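Local coordinates for phospholipase C-beta (PLC-beta) (Sepia officinalis, PDB 3QR0), which is a calcium-binding, multidomain member of the phospholipase C family that combines PH, EF-hand-like, split TIM-barrel and C2 domains in one chain, at residues 416-421 / 468-473; 439-444 / 517-522; 499-504 / 570-575. One frame throughout, in Å; residues are numbered along the deposited sequence.

Contacts 1 and 2 join parts of the split TIM barrel; the partly buried contact 3 sets the end of helix 488-501 against barrel strand 569-572. Contact 1 is buried and joins two neighbouring parallel strands beside the calcium site. Contact 2 is mostly buried, though Asp442, Lys443 and Pro444 are exposed; it pairs two loops. Backbone pairing and amide bonds dominate contact 1, one side-chain amide bond with leucine, proline and tyrosine packing beside it marks contact 2, and contact 3 combines one backbone hydrogen bond with alanine methyls at a tyrosine tip. Contact 1 touches both others: Lys472 NZ probably bonds Val518 O of contact 2, and Glu417 shares a hydrogen bond with Thr503 of contact 3.

Contact 1: 416-421 / 468-473; sequences FENHCS and IKNKKM. With CA (calcium ion), chain B.
Strands 412-418 and 466-469 run parallel as neighbours in the TIM barrel, and at their C-terminal ends 416-421 meets 468-473. The pairing is held by Phe416 N, which donates to Lys469 O at 2.9 Å, almost straight along the C=O axis. Beyond this bond water 1 bridges the backbones, donating to Phe416 O and Lys469 O and accepting from Lys469 NZ, which is also hydrogen-bonded to Ser415 OG. Further on, side-chain amides take over. Asn418 ND2 reaches a lone pair of Asn470 OD1 at 3.1 Å, with the two amide planes 69° apart. Each amide is also used at its other end: Asn470 ND2 donates to Lys471 O at 2.8 Å, while Asn418 OD1 accepts from Cys420 N in an Asx turn, so both groups are fixed in rotation. The CD2/CE2 side of the Phe416 ring meets CG2 and CD1 of Ile468 obliquely, with Phe416 CD2 3.9 Å from Ile468 CG2. Glu417 points away from 468-473, its extended chain ending on the calcium ion, which is completed by Asn339, Glu368, Asp370 and waters 2 and 3. Its two oxygens divide the work. OE2 accepts from Thr503 OG1 and, on its anti lone pair, from His419 NE2 at 2.7 Å, which probably helps orient the carboxylate; Glu417 OE1 binds the metal at 2.4 Å.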
loop_
_atom_site.group_PDB
_atom_site.type_symbol
_atom_site.label_atom_id
_atom_site.label_comp_id
_atom_site.label_asym_id
_atom_site.label_seq_id
_atom_site.Cartn_x
_atom_site.Cartn_y
_atom_site.Cartn_z
ATOM N N PHE A 416 10.269 -18.837 11.175
ATOM C CA PHE A 416 9.742 -19.939 11.969
ATOM C C PHE A 416 10.032 -19.711 13.452
ATOM O O PHE A 416 11.179 -19.532 13.850
ATOM C CB PHE A 416 10.366 -21.272 11.544
ATOM C CG PHE A 416 9.740 -21.883 10.317
ATOM C CD1 PHE A 416 9.159 -23.141 10.373
ATOM C CD2 PHE A 416 9.735 -21.203 9.106
ATOM C CE1 PHE A 416 8.580 -23.714 9.232
ATOM C CE2 PHE A 416 9.159 -21.762 7.968
ATOM C CZ PHE A 416 8.584 -23.020 8.033
ATOM N N GLU A 417 8.983 -19.711 14.262
ATOM C CA GLU A 417 9.132 -19.831 15.702
ATOM C C GLU A 417 8.741 -21.272 16.000
ATOM O O GLU A 417 7.562 -21.622 16.016
ATOM C CB GLU A 417 8.236 -18.837 16.428
ATOM C CG GLU A 417 8.561 -18.673 17.890
ATOM C CD GLU A 417 7.489 -17.897 18.629
ATOM O OE1 GLU A 417 7.210 -16.745 18.237
ATOM O OE2 GLU A 417 6.925 -18.445 19.598
ATOM N N ASN A 418 9.752 -22.108 16.200
ATOM C CA ASN A 418 9.588 -23.556 16.173
ATOM C C ASN A 418 9.465 -24.152 17.575
ATOM O O ASN A 418 10.402 -24.088 18.361
ATOM C CB ASN A 418 10.796 -24.146 15.448
ATOM C CG ASN A 418 10.551 -25.535 14.924
ATOM O OD1 ASN A 418 9.685 -26.264 15.414
ATOM N ND2 ASN A 418 11.338 -25.926 13.924
ATOM N N HIS A 419 8.307 -24.730 17.885
ATOM C CA HIS A 419 8.102 -25.391 19.178
ATOM C C HIS A 419 7.807 -26.882 19.034
ATOM O O HIS A 419 7.397 -27.527 19.993
ATOM C CB HIS A 419 6.970 -24.710 19.948
ATOM C CG HIS A 419 7.195 -23.251 20.165
ATOM N ND1 HIS A 419 7.897 -22.764 21.244
ATOM C CD2 HIS A 419 6.841 -22.175 19.425
ATOM C CE1 HIS A 419 7.957 -21.447 21.166
ATOM N NE2 HIS A 419 7.323 -21.064 20.072
ATOM N N CYS A 420 8.033 -27.431 17.844
ATOM C CA CYS A 420 7.626 -28.804 17.558
ATOM C C CYS A 420 8.638 -29.840 18.038
ATOM O O CYS A 420 9.837 -29.576 18.099
ATOM C CB CYS A 420 7.394 -28.990 16.058
ATOM S SG CYS A 420 5.889 -28.228 15.467
ATOM N N SER A 421 8.132 -31.022 18.372
ATOM C CA SER A 421 8.975 -32.183 18.633
ATOM C C SER A 421 9.673 -32.586 17.341
ATOM O O SER A 421 9.286 -32.148 16.254
ATOM C CB SER A 421 8.126 -33.347 19.137
ATOM O OG SER A 421 7.173 -33.727 18.154
ATOM N N ILE A 468 14.091 -19.906 4.502
ATOM C CA ILE A 468 13.635 -20.344 5.810
ATOM C C ILE A 468 14.543 -19.792 6.891
ATOM O O ILE A 468 15.747 -20.046 6.881
ATOM C CB ILE A 468 13.639 -21.885 5.948
ATOM C CG1 ILE A 468 12.846 -22.538 4.813
ATOM C CG2 ILE A 468 13.059 -22.287 7.307
ATOM C CD1 ILE A 468 11.406 -22.093 4.730
ATOM N N LYS A 469 13.945 -19.053 7.822
ATOM C CA LYS A 469 14.629 -18.568 9.014
ATOM C C LYS A 469 14.217 -19.456 10.185
ATOM O O LYS A 469 13.073 -19.409 10.649
ATOM C CB LYS A 469 14.269 -17.104 9.279
ATOM C CG LYS A 469 14.716 -16.560 10.635
ATOM C CD LYS A 469 14.130 -15.180 10.895
ATOM C CE LYS A 469 14.136 -14.827 12.378
ATOM N NZ LYS A 469 13.313 -15.766 13.214
ATOM N N ASN A 470 15.160 -20.273 10.640
ATOM C CA ASN A 470 14.950 -21.209 11.734
ATOM C C ASN A 470 16.295 -21.502 12.374
ATOM O O ASN A 470 17.331 -21.405 11.712
ATOM C CB ASN A 470 14.321 -22.502 11.209
ATOM C CG ASN A 470 13.821 -23.415 12.318
ATOM O OD1 ASN A 470 12.647 -23.375 12.682
ATOM N ND2 ASN A 470 14.708 -24.250 12.854
ATOM N N LYS A 471 16.282 -21.852 13.657
ATOM C CA LYS A 471 17.506 -22.252 14.344
ATOM C C LYS A 471 18.172 -23.377 13.558
ATOM O O LYS A 471 17.486 -24.213 12.961
ATOM C CB LYS A 471 17.208 -22.727 15.769
ATOM C CG LYS A 471 16.770 -21.621 16.723
ATOM C CD LYS A 471 16.073 -22.181 17.964
ATOM C CE LYS A 471 17.025 -22.943 18.870
ATOM N NZ LYS A 471 16.372 -23.289 20.175
ATOM N N LYS A 472 19.501 -23.366 13.527
ATOM C CA LYS A 472 20.261 -24.479 12.973
ATOM C C LYS A 472 20.676 -25.387 14.120
ATOM O O LYS A 472 20.473 -25.047 15.288
ATOM C CB LYS A 472 21.474 -23.989 12.175
ATOM C CG LYS A 472 21.101 -23.443 10.796
ATOM C CD LYS A 472 22.317 -23.204 9.902
ATOM C CE LYS A 472 22.798 -24.477 9.219
ATOM N NZ LYS A 472 21.887 -24.936 8.133
ATOM N N MET A 473 21.239 -26.546 13.789
ATOM C CA MET A 473 21.617 -27.526 14.805
ATOM C C MET A 473 22.673 -26.972 15.760
ATOM O O MET A 473 23.633 -26.320 15.340
ATOM C CB MET A 473 22.100 -28.830 14.163
ATOM C CG MET A 473 20.971 -29.652 13.555
ATOM S SD MET A 473 21.155 -31.415 13.838
ATOM C CE MET A 473 20.939 -31.495 15.619
HETATM CA CA CA B . 5.484 -15.490 17.197
HETATM O O HOH W 1 13.470 -18.497 13.526
HETATM O O HOH W 2 4.571 -15.066 19.440
HETATM O O HOH W 3 6.151 -13.315 18.068
#

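Contact 2: 439-444 / 517-522; sequences LLLDKP and LVNYIQ
Asn519 turns its CB toward 439-444, and its amide is used at both ends. Asn519 ND2 donates to Leu441 O at 3.0 Å with an N-H...O angle of 166°; the acceptor lies in the amide plane, but the donor stands 45° above the carbonyl plane. Asn519 OD1 turns back to accept from Tyr520 N at 2.8 Å on a lone pair, which fixes the flip of the amide. Leu441 crosses both Asn519 and Tyr520 at about a right angle, and its CD2 meets the ring edge, in plane, 3.7 Å from Tyr520 CD2. This joins the loop that follows helix 422-436 to the one leading into strand 522-523, bringing together the X and Y halves of the split TIM barrel. At the far end of the ring, Tyr520 OH sits 3.3 Å from Pro444 CA, with Pro444 CB next at 3.5 Å, and is hydrogen-bonded to His448 O and Ile445 N. On the other flank, Leu440 and Leu517 also cross at about a right angle, touching through their CD2 methyls at 3.9 Å, and Asp442 CB adds to the same Leu517 methyl. Water 4 lies between the backbone carbonyls, 2.8 Å from Leu441 O and 2.7 Å from Leu517 O.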
loop_
_atom_site.group_PDB
_atom_site.type_symbol
_atom_site.label_atom_id
_atom_site.label_comp_id
_atom_site.label_asym_id
_atom_site.label_seq_id
_atom_site.Cartn_x
_atom_site.Cartn_y
_atom_site.Cartn_z
ATOM N N LEU A 439 10.746 -23.497 -5.489
ATOM C CA LEU A 439 10.764 -22.187 -4.823
ATOM C C LEU A 439 11.636 -22.166 -3.567
ATOM O O LEU A 439 12.160 -21.120 -3.188
ATOM C CB LEU A 439 9.343 -21.751 -4.439
ATOM C CG LEU A 439 8.285 -21.701 -5.541
ATOM C CD1 LEU A 439 6.926 -21.343 -4.939
ATOM C CD2 LEU A 439 8.684 -20.722 -6.642
ATOM N N LEU A 440 11.775 -23.313 -2.914
ATOM C CA LEU A 440 12.513 -23.392 -1.660
ATOM C C LEU A 440 14.019 -23.287 -1.894
ATOM O O LEU A 440 14.589 -24.078 -2.649
ATOM C CB LEU A 440 12.189 -24.703 -0.951
ATOM C CG LEU A 440 12.748 -24.886 0.458
ATOM C CD1 LEU A 440 12.255 -23.782 1.390
ATOM C CD2 LEU A 440 12.349 -26.260 0.984
ATOM N N LEU A 441 14.654 -22.312 -1.245
ATOM C CA LEU A 441 16.109 -22.181 -1.300
ATOM C C LEU A 441 16.711 -23.036 -0.192
ATOM O O LEU A 441 16.911 -22.572 0.933
ATOM C CB LEU A 441 16.553 -20.719 -1.156
ATOM C CG LEU A 441 18.044 -20.497 -1.449
ATOM C CD1 LEU A 441 18.330 -20.609 -2.948
ATOM C CD2 LEU A 441 18.515 -19.154 -0.914
ATOM N N ASP A 442 16.994 -24.290 -0.522
ATOM C CA ASP A 442 17.466 -25.267 0.463
ATOM C C ASP A 442 18.988 -25.442 0.445
ATOM O O ASP A 442 19.514 -26.295 1.159
ATOM C CB ASP A 442 16.766 -26.622 0.247
ATOM C CG ASP A 442 17.063 -27.230 -1.113
ATOM O OD1 ASP A 442 17.736 -26.574 -1.935
ATOM O OD2 ASP A 442 16.619 -28.368 -1.365
ATOM N N LYS A 443 19.676 -24.631 -0.361
ATOM C CA LYS A 443 21.133 -24.696 -0.522
ATOM C C LYS A 443 21.712 -23.314 -0.844
ATOM O O LYS A 443 21.035 -22.493 -1.464
ATOM C CB LYS A 443 21.496 -25.623 -1.681
ATOM C CG LYS A 443 21.617 -27.096 -1.325
ATOM C CD LYS A 443 22.242 -27.898 -2.471
ATOM C CE LYS A 443 23.606 -27.334 -2.894
ATOM N NZ LYS A 443 24.457 -28.326 -3.608
ATOM N N PRO A 444 22.981 -23.064 -0.459
ATOM C CA PRO A 444 23.646 -21.826 -0.888
ATOM C C PRO A 444 23.789 -21.752 -2.407
ATOM O O PRO A 444 23.909 -22.785 -3.060
ATOM C CB PRO A 444 25.029 -21.919 -0.233
ATOM C CG PRO A 444 24.874 -22.883 0.878
ATOM C CD PRO A 444 23.839 -23.863 0.433
ATOM N N LEU A 517 17.333 -26.749 5.915
ATOM C CA LEU A 517 16.715 -25.761 5.027
ATOM C C LEU A 517 17.214 -24.328 5.266
ATOM O O LEU A 517 16.906 -23.432 4.482
ATOM C CB LEU A 517 15.194 -25.801 5.178
ATOM C CG LEU A 517 14.532 -27.171 4.991
ATOM C CD1 LEU A 517 13.044 -27.061 5.223
ATOM C CD2 LEU A 517 14.824 -27.754 3.608
ATOM N N VAL A 518 17.978 -24.116 6.339
ATOM C CA VAL A 518 18.450 -22.780 6.709
ATOM C C VAL A 518 19.820 -22.517 6.101
ATOM O O VAL A 518 20.686 -23.390 6.104
ATOM C CB VAL A 518 18.522 -22.615 8.244
ATOM C CG1 VAL A 518 18.948 -21.200 8.615
ATOM C CG2 VAL A 518 17.172 -22.953 8.880
ATOM N N ASN A 519 20.007 -21.315 5.564
ATOM C CA ASN A 519 21.301 -20.932 4.991
ATOM C C ASN A 519 21.626 -19.457 5.214
ATOM O O ASN A 519 22.408 -19.138 6.103
ATOM C CB ASN A 519 21.400 -21.324 3.505
ATOM C CG ASN A 519 20.086 -21.164 2.759
ATOM O OD1 ASN A 519 19.592 -20.055 2.592
ATOM N ND2 ASN A 519 19.521 -22.277 2.297
ATOM N N TYR A 520 21.026 -18.565 4.428
ATOM C CA TYR A 520 21.405 -17.148 4.467
ATOM C C TYR A 520 20.749 -16.367 5.597
ATOM O O TYR A 520 21.223 -15.286 5.954
ATOM C CB TYR A 520 21.102 -16.472 3.126
ATOM C CG TYR A 520 21.953 -17.030 2.016
ATOM C CD1 TYR A 520 23.323 -16.798 1.990
ATOM C CD2 TYR A 520 21.394 -17.813 1.010
ATOM C CE1 TYR A 520 24.115 -17.321 0.990
ATOM C CE2 TYR A 520 22.173 -18.337 0.003
ATOM C CZ TYR A 520 23.536 -18.093 -0.004
ATOM O OH TYR A 520 24.316 -18.614 -1.005
ATOM N N ILE A 521 19.663 -16.898 6.152
ATOM C CA ILE A 521 18.929 -16.198 7.196
ATOM C C ILE A 521 18.970 -17.029 8.460
ATOM O O ILE A 521 17.954 -17.580 8.888
ATOM C CB ILE A 521 17.458 -15.906 6.797
ATOM C CG1 ILE A 521 17.351 -15.459 5.335
ATOM C CG2 ILE A 521 16.872 -14.844 7.723
ATOM C CD1 ILE A 521 18.071 -14.166 5.012
ATOM N N GLN A 522 20.153 -17.124 9.055
ATOM C CA GLN A 522 20.347 -17.949 10.234
ATOM C C GLN A 522 20.183 -17.119 11.501
ATOM O O GLN A 522 21.011 -16.262 11.783
ATOM C CB GLN A 522 21.728 -18.607 10.219
ATOM C CG GLN A 522 21.913 -19.604 11.336
ATOM C CD GLN A 522 23.317 -20.159 11.411
ATOM O OE1 GLN A 522 24.074 -20.119 10.435
ATOM N NE2 GLN A 522 23.673 -20.688 12.581
HETATM O O HOH W 4 16.396 -21.098 3.254
#

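Contact 3: 499-504 / 570-575; sequences KDAGTA and RIYPKG
Tyr572, at the end of strand 569-572, directs its CB toward 499-504. Its CG takes the crowded position between the backbone N and the carbonyl carbon (chi1 62°), and the side chain, packing also on Ser543 and Val545 of strand 540-545, extends from there to the turn that ends helix 488-501. Along the ring, Tyr572 CE1 comes within 4.2 Å of Ala501 O, which lies at the edge near the ring plane. Tyr572 CZ is 4.0 Å from Ala504 CB, a methyl that approaches obliquely. At the tip, Tyr572 OH meets two methyls roughly at right angles to each other, Ala504 CB at 3.4 Å and Ala501 CB at 3.5 Å; its polar need is met by a hydrogen bond to a glycerol molecule, probably from the crystallisation liquor. Further along, Gly575 N donates to Asp500 O at 2.7 Å with an N-H...O angle of 148°, and Lys574 CB rests 3.9 Å from Asp500 CB. The Asp500 carboxylate turns elsewhere, to Lys496 and Thr547. Gly502, with positive phi, carries the chain out of the helix and on to Ala504, whose CB is about 5 Å from the calcium ion. The helix end is thus laid against a strand end of the TIM barrel, beside its metal site.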
loop_
_atom_site.group_PDB
_atom_site.type_symbol
_atom_site.label_atom_id
_atom_site.label_comp_id
_atom_site.label_asym_id
_atom_site.label_seq_id
_atom_site.Cartn_x
_atom_site.Cartn_y
_atom_site.Cartn_z
ATOM N N LYS A 499 11.088 -11.724 28.712
ATOM C CA LYS A 499 9.670 -11.694 29.080
ATOM C C LYS A 499 8.818 -11.058 27.989
ATOM O O LYS A 499 7.776 -11.599 27.618
ATOM C CB LYS A 499 9.459 -10.938 30.394
ATOM C CG LYS A 499 9.932 -11.692 31.616
ATOM C CD LYS A 499 9.598 -10.938 32.900
ATOM C CE LYS A 499 10.150 -11.654 34.119
ATOM N NZ LYS A 499 9.349 -11.341 35.330
ATOM N N ASP A 500 9.270 -9.915 27.478
ATOM C CA ASP A 500 8.551 -9.207 26.420
ATOM C C ASP A 500 8.482 -10.015 25.117
ATOM O O ASP A 500 7.570 -9.819 24.315
ATOM C CB ASP A 500 9.191 -7.836 26.156
ATOM C CG ASP A 500 8.945 -6.835 27.284
ATOM O OD1 ASP A 500 8.250 -7.176 28.267
ATOM O OD2 ASP A 500 9.450 -5.695 27.188
ATOM N N ALA A 501 9.439 -10.922 24.919
ATOM C CA ALA A 501 9.491 -11.773 23.722
ATOM C C ALA A 501 8.397 -12.840 23.689
ATOM O O ALA A 501 8.084 -13.375 22.623
ATOM C CB ALA A 501 10.863 -12.436 23.602
ATOM N N GLY A 502 7.827 -13.160 24.850
ATOM C CA GLY A 502 6.709 -14.092 24.924
ATOM C C GLY A 502 7.143 -15.483 24.517
ATOM O O GLY A 502 8.215 -15.942 24.922
ATOM N N THR A 503 6.336 -16.143 23.687
ATOM C CA THR A 503 6.651 -17.506 23.243
ATOM C C THR A 503 7.945 -17.587 22.418
ATOM O O THR A 503 8.563 -18.643 22.346
ATOM C CB THR A 503 5.499 -18.137 22.425
ATOM O OG1 THR A 503 5.287 -17.388 21.223
ATOM C CG2 THR A 503 4.203 -18.185 23.249
ATOM N N ALA A 504 8.360 -16.478 21.810
ATOM C CA ALA A 504 9.593 -16.448 21.019
ATOM C C ALA A 504 10.861 -16.573 21.870
ATOM O O ALA A 504 11.943 -16.810 21.331
ATOM C CB ALA A 504 9.648 -15.183 20.181
ATOM N N ARG A 570 15.793 -8.327 12.329
ATOM C CA ARG A 570 14.339 -8.359 12.345
ATOM C C ARG A 570 13.867 -7.815 13.690
ATOM O O ARG A 570 14.462 -8.104 14.722
ATOM C CB ARG A 570 13.832 -9.787 12.131
ATOM C CG ARG A 570 12.317 -9.937 12.187
ATOM C CD ARG A 570 11.881 -11.319 11.700
ATOM N NE ARG A 570 10.428 -11.461 11.751
ATOM C CZ ARG A 570 9.727 -11.812 12.830
ATOM N NH1 ARG A 570 10.328 -12.088 13.983
ATOM N NH2 ARG A 570 8.400 -11.898 12.749
ATOM N N ILE A 571 12.792 -7.036 13.666
ATOM C CA ILE A 571 12.204 -6.466 14.876
ATOM C C ILE A 571 10.770 -6.958 14.959
ATOM O O ILE A 571 10.114 -7.104 13.929
ATOM C CB ILE A 571 12.189 -4.923 14.821
ATOM C CG1 ILE A 571 13.546 -4.374 14.366
ATOM C CG2 ILE A 571 11.762 -4.338 16.177
ATOM C CD1 ILE A 571 14.632 -4.419 15.421
ATOM N N TYR A 572 10.277 -7.234 16.164
ATOM C CA TYR A 572 8.865 -7.586 16.324
ATOM C C TYR A 572 8.281 -7.028 17.623
ATOM O O TYR A 572 9.019 -6.793 18.587
ATOM C CB TYR A 572 8.660 -9.105 16.211
ATOM C CG TYR A 572 9.374 -9.913 17.255
ATOM C CD1 TYR A 572 8.734 -10.266 18.436
ATOM C CD2 TYR A 572 10.690 -10.339 17.064
ATOM C CE1 TYR A 572 9.376 -11.007 19.406
ATOM C CE2 TYR A 572 11.345 -11.091 18.035
ATOM C CZ TYR A 572 10.681 -11.421 19.204
ATOM O OH TYR A 572 11.300 -12.165 20.186
ATOM N N PRO A 573 6.953 -6.795 17.647
ATOM C CA PRO A 573 6.354 -6.134 18.805
ATOM C C PRO A 573 6.406 -6.959 20.091
ATOM O O PRO A 573 6.326 -8.184 20.055
ATOM C CB PRO A 573 4.897 -5.883 18.372
ATOM C CG PRO A 573 4.664 -6.765 17.205
ATOM C CD PRO A 573 5.992 -6.967 16.546
ATOM N N LYS A 574 6.559 -6.267 21.214
ATOM C CA LYS A 574 6.555 -6.896 22.535
ATOM C C LYS A 574 5.205 -7.533 22.878
ATOM O O LYS A 574 4.160 -7.137 22.356
ATOM C CB LYS A 574 6.930 -5.870 23.614
ATOM C CG LYS A 574 5.976 -4.680 23.725
ATOM C CD LYS A 574 6.496 -3.611 24.690
ATOM C CE LYS A 574 5.729 -2.308 24.514
ATOM N NZ LYS A 574 6.166 -1.252 25.471
ATOM N N GLY A 575 5.243 -8.503 23.783
ATOM C CA GLY A 575 4.065 -9.263 24.175
ATOM C C GLY A 575 2.945 -8.481 24.848
ATOM O O GLY A 575 1.795 -8.938 24.852
#